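Local coordinates for protein thymidylate synthase 1 (Bacillus subtilis, PDB 1B02) that probably catalyses the reductive methylation of dUMP to dTMP, using 5,10-methylenetetrahydrofolate as both methyl donor and reductant, and so supplies dTMP for DNA synthesis, at residues 191-196 with 212-217; 162-167 with 177-182; 1-6 with 51-56. One frame throughout, in Å; residues are numbered along the deposited sequence.

Contact 1. Residues 191-196 with 212-217; sequences FNVFQY and GEYIFN. With UFP (5-fluoro-2'-deoxyuridine-5'-monophosphate), chain B.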
loop_
_atom_site.group_PDB
_atom_site.type_symbol
_atom_site.label_atom_id
_atom_site.label_comp_id
_atom_site.label_asym_id
_atom_site.label_seq_id
_atom_site.Cartn_x
_atom_site.Cartn_y
_atom_site.Cartn_z
ATOM N N PHE A 191 -4.309 -1.305 4.489
ATOM C CA PHE A 191 -2.892 -1.651 4.479
ATOM C C PHE A 191 -2.125 -0.730 3.535
ATOM O O PHE A 191 -1.077 -0.197 3.889
ATOM C CB PHE A 191 -2.705 -3.093 4.000
ATOM C CG PHE A 191 -2.486 -4.089 5.102
ATOM C CD1 PHE A 191 -3.328 -4.122 6.211
ATOM C CD2 PHE A 191 -1.455 -5.020 5.016
ATOM C CE1 PHE A 191 -3.150 -5.070 7.216
ATOM C CE2 PHE A 191 -1.267 -5.973 6.012
ATOM C CZ PHE A 191 -2.117 -5.998 7.115
ATOM N N ASN A 192 -2.660 -0.560 2.329
ATOM C CA ASN A 192 -2.034 0.261 1.294
ATOM C C ASN A 192 -1.888 1.741 1.639
ATOM O O ASN A 192 -0.794 2.294 1.558
ATOM C CB ASN A 192 -2.814 0.135 -0.020
ATOM C CG ASN A 192 -2.863 -1.288 -0.541
ATOM O OD1 ASN A 192 -3.866 -1.714 -1.114
ATOM N ND2 ASN A 192 -1.780 -2.032 -0.345
ATOM N N VAL A 193 -2.993 2.379 2.007
ATOM C CA VAL A 193 -2.984 3.798 2.340
ATOM C C VAL A 193 -1.981 4.144 3.437
ATOM O O VAL A 193 -1.290 5.159 3.361
ATOM C CB VAL A 193 -4.385 4.263 2.783
ATOM C CG1 VAL A 193 -4.337 5.707 3.277
ATOM C CG2 VAL A 193 -5.355 4.131 1.628
ATOM N N PHE A 194 -1.903 3.296 4.454
ATOM C CA PHE A 194 -0.992 3.531 5.565
ATOM C C PHE A 194 0.466 3.237 5.215
ATOM O O PHE A 194 1.336 4.093 5.377
ATOM C CB PHE A 194 -1.417 2.686 6.773
ATOM C CG PHE A 194 -0.475 2.784 7.945
ATOM C CD1 PHE A 194 -0.499 3.895 8.783
ATOM C CD2 PHE A 194 0.452 1.776 8.196
ATOM C CE1 PHE A 194 0.387 4.002 9.851
ATOM C CE2 PHE A 194 1.343 1.874 9.261
ATOM C CZ PHE A 194 1.310 2.989 10.088
ATOM N N GLN A 195 0.732 2.030 4.732
ATOM C CA GLN A 195 2.092 1.634 4.397
ATOM C C GLN A 195 2.805 2.574 3.433
ATOM O O GLN A 195 4.026 2.722 3.498
ATOM C CB GLN A 195 2.107 0.214 3.826
ATOM C CG GLN A 195 1.402 0.063 2.494
ATOM C CD GLN A 195 1.379 -1.373 2.008
ATOM O OE1 GLN A 195 0.785 -1.680 0.976
ATOM N NE2 GLN A 195 2.026 -2.260 2.752
ATOM N N TYR A 196 2.058 3.211 2.537
ATOM C CA TYR A 196 2.684 4.114 1.583
ATOM C C TYR A 196 2.933 5.504 2.141
ATOM O O TYR A 196 3.828 6.210 1.685
ATOM C CB TYR A 196 1.870 4.169 0.288
ATOM C CG TYR A 196 2.363 3.120 -0.678
ATOM C CD1 TYR A 196 3.503 3.343 -1.451
ATOM C CD2 TYR A 196 1.767 1.859 -0.734
ATOM C CE1 TYR A 196 4.044 2.337 -2.247
ATOM C CE2 TYR A 196 2.302 0.844 -1.529
ATOM C CZ TYR A 196 3.442 1.090 -2.277
ATOM O OH TYR A 196 3.995 0.086 -3.038
ATOM N N GLY A 212 5.072 16.700 2.173
ATOM C CA GLY A 212 4.148 17.358 1.270
ATOM C C GLY A 212 2.784 16.699 1.332
ATOM O O GLY A 212 2.399 16.136 2.355
ATOM N N GLU A 213 2.049 16.770 0.230
ATOM C CA GLU A 213 0.728 16.171 0.156
ATOM C C GLU A 213 0.860 14.672 -0.101
ATOM O O GLU A 213 1.889 14.202 -0.595
ATOM C CB GLU A 213 -0.073 16.815 -0.979
ATOM C CG GLU A 213 -1.309 17.576 -0.534
ATOM C CD GLU A 213 -2.204 17.958 -1.699
ATOM O OE1 GLU A 213 -1.670 18.388 -2.744
ATOM O OE2 GLU A 213 -3.439 17.829 -1.571
ATOM N N TYR A 214 -0.181 13.925 0.246
ATOM C CA TYR A 214 -0.200 12.483 0.028
ATOM C C TYR A 214 -1.513 12.164 -0.680
ATOM O O TYR A 214 -2.595 12.368 -0.124
ATOM C CB TYR A 214 -0.120 11.734 1.359
ATOM C CG TYR A 214 -0.231 10.229 1.228
ATOM C CD1 TYR A 214 0.480 9.540 0.245
ATOM C CD2 TYR A 214 -1.041 9.492 2.093
ATOM C CE1 TYR A 214 0.387 8.155 0.126
ATOM C CE2 TYR A 214 -1.142 8.104 1.984
ATOM C CZ TYR A 214 -0.425 7.445 1.000
ATOM O OH TYR A 214 -0.512 6.077 0.893
ATOM N N ILE A 215 -1.411 11.678 -1.912
ATOM C CA ILE A 215 -2.587 11.354 -2.711
ATOM C C ILE A 215 -2.636 9.874 -3.076
ATOM O O ILE A 215 -1.657 9.305 -3.578
ATOM C CB ILE A 215 -2.615 12.192 -4.017
ATOM C CG1 ILE A 215 -2.601 13.683 -3.676
ATOM C CG2 ILE A 215 -3.849 11.856 -4.837
ATOM C CD1 ILE A 215 -1.522 14.459 -4.396
ATOM N N PHE A 216 -3.786 9.261 -2.819
ATOM C CA PHE A 216 -3.994 7.850 -3.118
ATOM C C PHE A 216 -5.105 7.705 -4.159
ATOM O O PHE A 216 -6.254 8.070 -3.908
ATOM C CB PHE A 216 -4.371 7.087 -1.839
ATOM C CG PHE A 216 -4.169 5.604 -1.942
ATOM C CD1 PHE A 216 -2.946 5.034 -1.611
ATOM C CD2 PHE A 216 -5.189 4.781 -2.411
ATOM C CE1 PHE A 216 -2.733 3.664 -1.750
ATOM C CE2 PHE A 216 -4.989 3.409 -2.554
ATOM C CZ PHE A 216 -3.758 2.850 -2.224
ATOM N N ASN A 217 -4.756 7.179 -5.329
ATOM C CA ASN A 217 -5.729 6.993 -6.403
ATOM C C ASN A 217 -6.076 5.527 -6.580
ATOM O O ASN A 217 -5.206 4.656 -6.499
ATOM C CB ASN A 217 -5.185 7.531 -7.730
ATOM C CG ASN A 217 -4.829 8.996 -7.666
ATOM O OD1 ASN A 217 -5.691 9.849 -7.453
ATOM N ND2 ASN A 217 -3.549 9.299 -7.850
HETATM N N1 UFP B . -5.313 -5.801 -3.681
HETATM C C2 UFP B . -5.308 -4.589 -2.949
HETATM N N3 UFP B . -4.082 -4.016 -2.482
HETATM C C4 UFP B . -2.776 -4.639 -2.552
HETATM C C5 UFP B . -2.645 -6.223 -2.991
HETATM C C6 UFP B . -3.876 -6.418 -4.120
HETATM O O2 UFP B . -6.325 -4.097 -2.447
HETATM O O4 UFP B . -1.727 -3.989 -2.430
HETATM F F5 UFP B . -1.459 -6.585 -3.452
HETATM C "C1'" UFP B . -6.564 -6.534 -4.073
HETATM C "C2'" UFP B . -7.455 -5.895 -5.120
HETATM C "C3'" UFP B . -8.147 -7.163 -5.607
HETATM C "C4'" UFP B . -7.161 -8.286 -5.493
HETATM O "O3'" UFP B . -9.274 -7.410 -4.788
HETATM O "O4'" UFP B . -6.267 -7.898 -4.459
HETATM C "C5'" UFP B . -6.280 -8.717 -6.689
HETATM O "O5'" UFP B . -7.177 -9.275 -7.701
HETATM P P UFP B . -7.168 -8.665 -9.157
HETATM O O1P UFP B . -5.835 -8.930 -9.726
HETATM O O2P UFP B . -7.629 -7.296 -9.092
HETATM O O3P UFP B . -8.371 -9.501 -9.767
#

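Contact 2. Residues 162-167 with 177-182; sequences VYETQW and EVRARS. With UFP (5-fluoro-2'-deoxyuridine-5'-monophosphate), chain B.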
loop_
_atom_site.group_PDB
_atom_site.type_symbol
_atom_site.label_atom_id
_atom_site.label_comp_id
_atom_site.label_asym_id
_atom_site.label_seq_id
_atom_site.Cartn_x
_atom_site.Cartn_y
_atom_site.Cartn_z
ATOM N N VAL A 162 -1.092 -2.055 -6.229
ATOM C CA VAL A 162 -0.553 -0.703 -6.090
ATOM C C VAL A 162 0.759 -0.849 -6.849
ATOM O O VAL A 162 1.765 -1.295 -6.300
ATOM C CB VAL A 162 -0.279 -0.344 -4.618
ATOM C CG1 VAL A 162 0.203 1.098 -4.513
ATOM C CG2 VAL A 162 -1.546 -0.531 -3.798
ATOM N N TYR A 163 0.728 -0.479 -8.124
ATOM C CA TYR A 163 1.867 -0.640 -9.019
ATOM C C TYR A 163 2.739 0.573 -9.315
ATOM O O TYR A 163 3.816 0.425 -9.891
ATOM C CB TYR A 163 1.360 -1.196 -10.350
ATOM C CG TYR A 163 0.441 -0.228 -11.067
ATOM C CD1 TYR A 163 -0.884 -0.066 -10.663
ATOM C CD2 TYR A 163 0.910 0.566 -12.117
ATOM C CE1 TYR A 163 -1.719 0.867 -11.281
ATOM C CE2 TYR A 163 0.082 1.500 -12.742
ATOM C CZ TYR A 163 -1.229 1.646 -12.319
ATOM O OH TYR A 163 -2.046 2.574 -12.926
ATOM N N GLU A 164 2.295 1.768 -8.941
ATOM C CA GLU A 164 3.086 2.953 -9.251
ATOM C C GLU A 164 3.004 4.080 -8.231
ATOM O O GLU A 164 2.052 4.176 -7.455
ATOM C CB GLU A 164 2.664 3.503 -10.619
ATOM C CG GLU A 164 1.278 4.155 -10.601
ATOM C CD GLU A 164 0.894 4.791 -11.924
ATOM O OE1 GLU A 164 1.790 5.016 -12.766
ATOM O OE2 GLU A 164 -0.309 5.069 -12.120
ATOM N N THR A 165 4.023 4.934 -8.252
ATOM C CA THR A 165 4.093 6.104 -7.384
ATOM C C THR A 165 4.826 7.200 -8.143
ATOM O O THR A 165 5.692 6.920 -8.975
ATOM C CB THR A 165 4.887 5.843 -6.071
ATOM O OG1 THR A 165 6.292 5.960 -6.330
ATOM C CG2 THR A 165 4.589 4.467 -5.510
ATOM N N GLN A 166 4.456 8.445 -7.878
ATOM C CA GLN A 166 5.130 9.576 -8.493
ATOM C C GLN A 166 5.414 10.574 -7.388
ATOM O O GLN A 166 4.527 10.912 -6.601
ATOM C CB GLN A 166 4.283 10.235 -9.581
ATOM C CG GLN A 166 5.152 10.991 -10.584
ATOM C CD GLN A 166 4.363 11.800 -11.590
ATOM O OE1 GLN A 166 3.197 11.511 -11.874
ATOM N NE2 GLN A 166 5.001 12.825 -12.142
ATOM N N TRP A 167 6.658 11.030 -7.319
ATOM C CA TRP A 167 7.057 11.979 -6.293
ATOM C C TRP A 167 7.306 13.362 -6.871
ATOM O O TRP A 167 7.843 13.501 -7.970
ATOM C CB TRP A 167 8.324 11.488 -5.594
ATOM C CG TRP A 167 8.239 10.075 -5.115
ATOM C CD1 TRP A 167 8.255 8.945 -5.880
ATOM C CD2 TRP A 167 8.125 9.639 -3.756
ATOM N NE1 TRP A 167 8.158 7.830 -5.082
ATOM C CE2 TRP A 167 8.077 8.228 -3.773
ATOM C CE3 TRP A 167 8.058 10.305 -2.525
ATOM C CZ2 TRP A 167 7.967 7.469 -2.604
ATOM C CZ3 TRP A 167 7.948 9.549 -1.361
ATOM C CH2 TRP A 167 7.904 8.146 -1.411
ATOM N N GLU A 177 2.192 10.684 -4.794
ATOM C CA GLU A 177 0.943 10.266 -5.413
ATOM C C GLU A 177 1.122 8.806 -5.802
ATOM O O GLU A 177 2.057 8.459 -6.526
ATOM C CB GLU A 177 0.647 11.103 -6.659
ATOM C CG GLU A 177 -0.748 10.880 -7.239
ATOM C CD GLU A 177 -1.149 11.950 -8.242
ATOM O OE1 GLU A 177 -0.251 12.597 -8.814
ATOM O OE2 GLU A 177 -2.364 12.144 -8.461
ATOM N N VAL A 178 0.249 7.943 -5.296
ATOM C CA VAL A 178 0.336 6.526 -5.629
ATOM C C VAL A 178 -0.974 6.082 -6.252
ATOM O O VAL A 178 -2.017 6.698 -6.034
ATOM C CB VAL A 178 0.636 5.651 -4.381
ATOM C CG1 VAL A 178 1.981 6.034 -3.788
ATOM C CG2 VAL A 178 -0.448 5.825 -3.353
ATOM N N ARG A 179 -0.926 5.018 -7.038
ATOM C CA ARG A 179 -2.139 4.538 -7.670
ATOM C C ARG A 179 -2.305 3.028 -7.572
ATOM O O ARG A 179 -1.346 2.263 -7.722
ATOM C CB ARG A 179 -2.168 4.966 -9.142
ATOM C CG ARG A 179 -3.336 4.392 -9.929
ATOM C CD ARG A 179 -3.633 5.200 -11.177
ATOM N NE ARG A 179 -5.020 5.031 -11.600
ATOM C CZ ARG A 179 -5.471 3.982 -12.280
ATOM N NH1 ARG A 179 -4.644 2.997 -12.617
ATOM N NH2 ARG A 179 -6.753 3.913 -12.614
ATOM N N ALA A 180 -3.542 2.619 -7.307
ATOM C CA ALA A 180 -3.897 1.214 -7.215
ATOM C C ALA A 180 -4.858 0.933 -8.368
ATOM O O ALA A 180 -5.877 1.610 -8.513
ATOM C CB ALA A 180 -4.578 0.928 -5.880
ATOM N N ARG A 181 -4.521 -0.045 -9.201
ATOM C CA ARG A 181 -5.378 -0.403 -10.326
ATOM C C ARG A 181 -6.603 -1.149 -9.813
ATOM O O ARG A 181 -7.696 -1.047 -10.378
ATOM C CB ARG A 181 -4.615 -1.294 -11.308
ATOM C CG ARG A 181 -4.099 -2.574 -10.694
ATOM C CD ARG A 181 -4.024 -3.701 -11.704
ATOM N NE ARG A 181 -3.501 -4.917 -11.089
ATOM C CZ ARG A 181 -4.256 -5.860 -10.533
ATOM N NH1 ARG A 181 -5.576 -5.735 -10.517
ATOM N NH2 ARG A 181 -3.692 -6.927 -9.987
ATOM N N SER A 182 -6.403 -1.894 -8.728
ATOM C CA SER A 182 -7.450 -2.689 -8.098
ATOM C C SER A 182 -7.285 -2.586 -6.584
ATOM O O SER A 182 -6.185 -2.782 -6.066
ATOM C CB SER A 182 -7.318 -4.151 -8.536
ATOM O OG SER A 182 -8.436 -4.916 -8.129
HETATM N N1 UFP B . -5.313 -5.801 -3.681
HETATM C C2 UFP B . -5.308 -4.589 -2.949
HETATM N N3 UFP B . -4.082 -4.016 -2.482
HETATM C C4 UFP B . -2.776 -4.639 -2.552
HETATM C C5 UFP B . -2.645 -6.223 -2.991
HETATM C C6 UFP B . -3.876 -6.418 -4.120
HETATM O O2 UFP B . -6.325 -4.097 -2.447
HETATM O O4 UFP B . -1.727 -3.989 -2.430
HETATM F F5 UFP B . -1.459 -6.585 -3.452
HETATM C "C1'" UFP B . -6.564 -6.534 -4.073
HETATM C "C2'" UFP B . -7.455 -5.895 -5.120
HETATM C "C3'" UFP B . -8.147 -7.163 -5.607
HETATM C "C4'" UFP B . -7.161 -8.286 -5.493
HETATM O "O3'" UFP B . -9.274 -7.410 -4.788
HETATM O "O4'" UFP B . -6.267 -7.898 -4.459
HETATM C "C5'" UFP B . -6.280 -8.717 -6.689
HETATM O "O5'" UFP B . -7.177 -9.275 -7.701
HETATM P P UFP B . -7.168 -8.665 -9.157
HETATM O O1P UFP B . -5.835 -8.930 -9.726
HETATM O O2P UFP B . -7.629 -7.296 -9.092
HETATM O O3P UFP B . -8.371 -9.501 -9.767
#

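Contact 3. Residues 1-6 with 51-56; sequences MTQFDK and DNSEVP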
loop_
_atom_site.group_PDB
_atom_site.type_symbol
_atom_site.label_atom_id
_atom_site.label_comp_id
_atom_site.label_asym_id
_atom_site.label_seq_id
_atom_site.Cartn_x
_atom_site.Cartn_y
_atom_site.Cartn_z
ATOM N N MET A 1 -13.902 12.336 12.558
ATOM C CA MET A 1 -12.813 12.371 13.580
ATOM C C MET A 1 -11.427 12.372 12.936
ATOM O O MET A 1 -10.558 13.150 13.331
ATOM C CB MET A 1 -12.942 11.179 14.531
ATOM C CG MET A 1 -13.950 11.387 15.649
ATOM S SD MET A 1 -13.286 12.364 17.010
ATOM C CE MET A 1 -14.119 13.923 16.732
ATOM N N THR A 2 -11.215 11.495 11.955
ATOM C CA THR A 2 -9.930 11.431 11.258
ATOM C C THR A 2 -10.122 11.580 9.753
ATOM O O THR A 2 -11.207 11.332 9.224
ATOM C CB THR A 2 -9.185 10.105 11.530
ATOM O OG1 THR A 2 -9.715 9.071 10.693
ATOM C CG2 THR A 2 -9.326 9.704 12.983
ATOM N N GLN A 3 -9.061 11.989 9.065
ATOM C CA GLN A 3 -9.117 12.180 7.623
ATOM C C GLN A 3 -9.404 10.875 6.882
ATOM O O GLN A 3 -10.295 10.815 6.036
ATOM C CB GLN A 3 -7.799 12.778 7.123
ATOM C CG GLN A 3 -7.784 14.300 7.099
ATOM C CD GLN A 3 -6.380 14.875 6.999
ATOM O OE1 GLN A 3 -5.486 14.268 6.407
ATOM N NE2 GLN A 3 -6.183 16.053 7.579
ATOM N N PHE A 4 -8.649 9.832 7.207
ATOM C CA PHE A 4 -8.821 8.539 6.559
ATOM C C PHE A 4 -10.188 7.912 6.825
ATOM O O PHE A 4 -10.860 7.461 5.898
ATOM C CB PHE A 4 -7.717 7.579 7.008
ATOM C CG PHE A 4 -7.604 6.343 6.161
ATOM C CD1 PHE A 4 -8.372 6.190 5.008
ATOM C CD2 PHE A 4 -6.723 5.328 6.515
ATOM C CE1 PHE A 4 -8.262 5.045 4.219
ATOM C CE2 PHE A 4 -6.606 4.179 5.731
ATOM C CZ PHE A 4 -7.379 4.040 4.583
ATOM N N ASP A 5 -10.598 7.878 8.088
ATOM C CA ASP A 5 -11.885 7.294 8.447
ATOM C C ASP A 5 -13.029 7.957 7.689
ATOM O O ASP A 5 -13.893 7.277 7.138
ATOM C CB ASP A 5 -12.128 7.422 9.954
ATOM C CG ASP A 5 -11.395 6.366 10.751
ATOM O OD1 ASP A 5 -11.490 5.172 10.394
ATOM O OD2 ASP A 5 -10.721 6.729 11.737
ATOM N N LYS A 6 -13.027 9.287 7.663
ATOM C CA LYS A 6 -14.072 10.041 6.980
ATOM C C LYS A 6 -14.125 9.744 5.477
ATOM O O LYS A 6 -15.200 9.529 4.916
ATOM C CB LYS A 6 -13.862 11.541 7.211
ATOM C CG LYS A 6 -14.477 12.432 6.142
ATOM C CD LYS A 6 -15.072 13.694 6.742
ATOM C CE LYS A 6 -15.757 14.537 5.675
ATOM N NZ LYS A 6 -16.351 15.782 6.241
ATOM N N ASP A 51 -3.075 15.892 3.829
ATOM C CA ASP A 51 -2.087 16.963 3.927
ATOM C C ASP A 51 -0.921 16.556 4.824
ATOM O O ASP A 51 0.050 17.302 4.975
ATOM C CB ASP A 51 -2.737 18.239 4.473
ATOM C CG ASP A 51 -3.399 18.027 5.821
ATOM O OD1 ASP A 51 -3.209 16.947 6.418
ATOM O OD2 ASP A 51 -4.112 18.942 6.285
ATOM N N ASN A 52 -1.033 15.370 5.417
ATOM C CA ASN A 52 -0.009 14.816 6.302
ATOM C C ASN A 52 0.031 15.461 7.685
ATOM O O ASN A 52 1.039 15.390 8.385
ATOM C CB ASN A 52 1.373 14.903 5.646
ATOM C CG ASN A 52 1.766 13.613 4.949
ATOM O OD1 ASN A 52 2.245 13.624 3.814
ATOM N ND2 ASN A 52 1.560 12.492 5.628
ATOM N N SER A 53 -1.067 16.094 8.078
ATOM C CA SER A 53 -1.148 16.709 9.392
ATOM C C SER A 53 -1.568 15.604 10.362
ATOM O O SER A 53 -1.573 15.791 11.579
ATOM C CB SER A 53 -2.178 17.845 9.395
ATOM O OG SER A 53 -3.485 17.365 9.136
ATOM N N GLU A 54 -1.919 14.452 9.794
ATOM C CA GLU A 54 -2.334 13.277 10.557
ATOM C C GLU A 54 -1.730 12.047 9.911
ATOM O O GLU A 54 -1.289 12.092 8.763
ATOM C CB GLU A 54 -3.851 13.091 10.525
ATOM C CG GLU A 54 -4.681 14.238 11.036
ATOM C CD GLU A 54 -6.156 13.895 11.015
ATOM O OE1 GLU A 54 -6.485 12.766 10.594
ATOM O OE2 GLU A 54 -6.983 14.740 11.416
ATOM N N VAL A 55 -1.722 10.945 10.647
ATOM C CA VAL A 55 -1.212 9.692 10.115
ATOM C C VAL A 55 -2.434 8.959 9.571
ATOM O O VAL A 55 -3.387 8.693 10.306
ATOM C CB VAL A 55 -0.541 8.842 11.210
ATOM C CG1 VAL A 55 -0.160 7.479 10.651
ATOM C CG2 VAL A 55 0.690 9.561 11.737
ATOM N N PRO A 56 -2.431 8.638 8.268
ATOM C CA PRO A 56 -3.567 7.938 7.659
ATOM C C PRO A 56 -3.729 6.482 8.097
ATOM O O PRO A 56 -3.112 5.578 7.533
ATOM C CB PRO A 56 -3.305 8.066 6.160
ATOM C CG PRO A 56 -1.825 8.185 6.054
ATOM C CD PRO A 56 -1.361 8.910 7.290
HETATM O O HOH W 1 -3.011 13.734 6.833
HETATM O O HOH W 2 -6.517 10.226 9.364
#

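Contact 1. Residues 191-196 with 212-217
Val193 lays its CG2 methyl over the centre of the Phe216 ring, a CH-pi contact with the carbon 4.0 Å from the ring centroid and only 7° off the ring normal. Its other branch, CG1, turns to Tyr214 and meets CE2 of that ring at 4.2 Å, so the two methyls of one valine serve two aromatic rings that stand two residues apart on the strand. Both rings reach the helix because their CG atoms lie anti to the backbone N (chi1 176° in Tyr214). The Tyr214 hydroxyl passes beyond the valine to the helix backbone and donates to Val193 O at 2.7 Å, tilted out of the carbonyl plane; the buried phenol is satisfied by this main-chain oxygen, and Val193 O lies at the edge of the ring. Tyr196 brings CB against this hydroxyl, while its own OH leads away to Trp76 NE1. The axis of 191-196 runs at 153° to that of 212-217, 9.8 Å away at closest approach, within the beta-alpha-beta unit of strand 173-184, helix 188-207 and strand 210-224. Asn192, near the N-terminal end of the helix, belongs to the nucleotide pocket. It rests its CB 3.6 Å from Phe216 CZ, and its amide reaches the N3-O4 edge of the pyrimidine of the bound 5-fluoro-dUMP. Gln195 OE1, which accepts from ND2 in the amide plane at 2.9 Å, and Asn183 ND2, which donates to OD1, hold the amide so that both its ends meet the base: OD1 accepts from N3 at 2.7 Å in a nearly straight bond, and ND2 donates to O4 at 2.9 Å.

Contact 2. Residues 162-167 with 177-182
Val162 sets its CG2 methyl 4.0 Å from Ala180 CB, on the sheet face turned to helix 188-207, and the same methyl approaches O4 of the bound 5-fluoro-dUMP. Tyr163 has CG between its backbone N and carbonyl carbon (chi1 65°), which stands the ring alongside the neighbouring strand. Its hydroxyl accepts from Arg179 NH1 at 2.7 Å, near the guanidinium plane, which is turned 79° from the ring. Along the same ring's edge, CE1 lies 3.6 Å from Arg181 CB. Here the second strand turns a corner at the nucleotide: Arg181 donates from NH1 to O2P and from NH2 to O1P of the phosphate, and Ser182 OG donates to O2P at 2.7 Å. Arg181 NH2 is also bound to Thr159 O. The segments belong to the two strands of an antiparallel beta hairpin, 162-169 with 173-184, within the central mixed sheet. Glu164 lays CG over one face of the Tyr163 ring and brings OE2 to 3.5 Å from Arg179 CD, touching the aliphatic part of the arginine; its backbone O takes the N-H of Arg179. Thr165 returns to the helix-facing side, its CG2 3.5 Å from Val178 CG1, while OG1 is bound to Thr145 OG1. Gln166 pairs with Glu177 through two backbone bonds, Gln166 N to Glu177 O at 2.8 Å and Glu177 N to Gln166 O at 3.0 Å.

Contact 3. Residues 1-6 with 51-56
Asp51 meets Gln3 at the start of the N-terminal helix 3-18, where an Asx turn in the loop after strand 40-50 faces the first residues of that helix. Asp51 OD1 accepts from Ser53 N at 2.8 Å, the bond that closes the Asx turn, and from Ser53 OG on the same face of the carboxylate. Held this way, OD1 also receives a weak bond from Gln3 NE2 at 3.3 Å, the amide plane being 66° from the carboxylate. Asn52 joins through its backbone: its N reaches, weakly, a water that probably donates to Gln3 OE1. Ser53 places OG 3.4 Å from Gln3 NE2. Glu54 contributes its N-H to the same water, and its side chain extends beyond CG to stack its carboxylate on the Gln3 amide, the planes 12° apart. Its OE1 accepts from Gln3 N at 3.1 Å, on the syn side and almost straight (174°). A second water links OE1 to Phe4 N, so a carboxylate serves the first N-H groups of the helix, where its negative charge should sit favourably against the helix dipole. Thr2, the N-cap, supplies the capping bond to Asp5 N at 3.0 Å from its own OG1. Pro56 closes the segment against Phe4, whose ring also packs on Val193 of helix 188-207; the nearest approach is Phe4 CD2 to Pro56 C, at 3.6 Å.

From the N terminus, contact 3 comes first and closes the longest loop, bringing the start of helix 3-18 to the turn that follows strand 40-50. Contact 2 then closes the short hairpin of strands 162-169 and 173-184, and contact 1 closes the next loop, from helix 188-207 to strand 210-224. The three follow in series, with none nested or crossed. Contacts 1 and 2 share the central sheet, where strands 210-224 and 173-184 are neighbours: Phe216 packs on Val178, and both contacts touch the nucleotide. Contact 3 meets contact 1 where Phe194 packs against Val55 and Pro56, but does not touch contact 2, the nearest atoms being about 9 Å apart.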